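Local coordinates for putative mRNA export protein (Chaetomium thermophilum, PDB 4WP2) that probably takes part in exporting mRNA from the nucleus to the cytoplasm, this chain being its C-terminal UBA domain, at residues A48-P51 with P52-I56. Sequence-based numbering, arbitrary orientation.
Sequences ANVP and PEAFI
Val-50 packs through CG1 against Ala-54 and Phe-55, at the far end of the 3-10 turn 52-54. Its CB lies 4.1 Å from Phe-55 CE1. CG1 goes further: it is 3.6 Å from Phe-55 CE1 and 3.8 Å from Ala-54 CB. The methyl sits oblique to the phenyl ring, and the two side chains cross at about a right angle. CG1 is anti to the backbone N (chi1 176°), which sends this branch to the turn.

The backbone closes the turn. Ala-54 N donates to Pro-51 O at 3.0 Å, from above the carbonyl plane. Phe-55 N follows with a bond to Pro-52 O at 3.2 Å. The Phe-55 ring turns its edge to both acceptor oxygens. The Glu-53 carboxylate comes back beside Pro-51, where Glu-53 OE2 lies 3.3 Å from Pro-51 CB. The Glu-53 chain bends at chi2 (-94°) to get there.

Without the ring, as with an alanine at Phe-55, Val-50 CG1 would probably lose its aromatic partner and a gap would open beside Met-19, which also touches both side chains.

Tyr-23 of helix 21-25 packs on Val-50, Pro-51 and Ala-54. The Ala-54 backbone also bonds with Asn-20. The proline-led 3-10 turn thus meets both helix 21-25 and the loop before it, packing on the three-helix UBA core, consistent with the short C-terminal helical piece of TAP-C domains.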
loop_
_atom_site.group_PDB
_atom_site.type_symbol
_atom_site.label_atom_id
_atom_site.label_comp_id
_atom_site.label_asym_id
_atom_site.label_seq_id
_atom_site.Cartn_x
_atom_site.Cartn_y
_atom_site.Cartn_z
ATOM N N ALA A 48 -28.233 34.197 -35.966
ATOM C CA ALA A 48 -29.397 34.168 -36.844
ATOM C C ALA A 48 -29.330 33.042 -37.878
ATOM O O ALA A 48 -30.362 32.626 -38.405
ATOM C CB ALA A 48 -29.550 35.510 -37.543
ATOM N N ASN A 49 -28.126 32.564 -38.177
ATOM C CA ASN A 49 -27.951 31.533 -39.199
ATOM C C ASN A 49 -27.806 30.117 -38.638
ATOM O O ASN A 49 -27.634 29.169 -39.403
ATOM C CB ASN A 49 -26.737 31.858 -40.074
ATOM C CG ASN A 49 -26.855 33.211 -40.751
ATOM O OD1 ASN A 49 -27.672 33.394 -41.654
ATOM N ND2 ASN A 49 -26.023 34.161 -40.336
ATOM N N VAL A 50 -27.856 29.969 -37.316
ATOM C CA VAL A 50 -27.783 28.644 -36.704
ATOM C C VAL A 50 -29.177 28.022 -36.693
ATOM O O VAL A 50 -30.121 28.652 -36.229
ATOM C CB VAL A 50 -27.223 28.693 -35.264
ATOM C CG1 VAL A 50 -27.259 27.302 -34.613
ATOM C CG2 VAL A 50 -25.805 29.249 -35.260
ATOM N N PRO A 51 -29.316 26.787 -37.203
ATOM C CA PRO A 51 -30.663 26.205 -37.213
ATOM C C PRO A 51 -31.234 26.036 -35.803
ATOM O O PRO A 51 -30.491 25.674 -34.896
ATOM C CB PRO A 51 -30.455 24.844 -37.889
ATOM C CG PRO A 51 -28.996 24.567 -37.801
ATOM C CD PRO A 51 -28.317 25.891 -37.808
ATOM N N PRO A 52 -32.544 26.272 -35.627
ATOM C CA PRO A 52 -33.123 26.176 -34.279
ATOM C C PRO A 52 -32.979 24.797 -33.648
ATOM O O PRO A 52 -32.871 24.706 -32.428
ATOM C CB PRO A 52 -34.603 26.530 -34.501
ATOM C CG PRO A 52 -34.837 26.405 -35.971
ATOM C CD PRO A 52 -33.533 26.718 -36.624
ATOM N N GLU A 53 -32.972 23.745 -34.464
ATOM C CA GLU A 53 -32.858 22.381 -33.949
ATOM C C GLU A 53 -31.496 22.109 -33.293
ATOM O O GLU A 53 -31.345 21.152 -32.538
ATOM C CB GLU A 53 -33.127 21.361 -35.060
ATOM C CG GLU A 53 -32.180 21.416 -36.246
ATOM C CD GLU A 53 -32.690 22.284 -37.386
ATOM O OE1 GLU A 53 -33.582 23.127 -37.163
ATOM O OE2 GLU A 53 -32.186 22.118 -38.516
ATOM N N ALA A 54 -30.515 22.952 -33.580
ATOM C CA ALA A 54 -29.170 22.799 -33.036
ATOM C C ALA A 54 -29.098 23.153 -31.549
ATOM O O ALA A 54 -28.097 22.871 -30.891
ATOM C CB ALA A 54 -28.195 23.655 -33.824
ATOM N N PHE A 55 -30.157 23.765 -31.017
ATOM C CA PHE A 55 -30.161 24.269 -29.638
ATOM C C PHE A 55 -30.694 23.251 -28.630
ATOM O O PHE A 55 -31.821 22.775 -28.752
ATOM C CB PHE A 55 -30.967 25.565 -29.558
ATOM C CG PHE A 55 -30.248 26.750 -30.145
ATOM C CD1 PHE A 55 -30.344 27.031 -31.499
ATOM C CD2 PHE A 55 -29.472 27.571 -29.349
ATOM C CE1 PHE A 55 -29.682 28.112 -32.043
ATOM C CE2 PHE A 55 -28.803 28.659 -29.889
ATOM C CZ PHE A 55 -28.911 28.929 -31.235
ATOM N N ILE A 56 -29.837 22.849 -27.691
ATOM C CA ILE A 56 -30.230 21.900 -26.641
ATOM C C ILE A 56 -30.316 22.450 -25.207
ATOM O O ILE A 56 -30.662 21.713 -24.271
ATOM C CB ILE A 56 -29.239 20.719 -26.624
ATOM C CG1 ILE A 56 -27.816 21.233 -26.378
ATOM C CG2 ILE A 56 -29.325 19.951 -27.940
ATOM C CD1 ILE A 56 -26.760 20.152 -26.327
#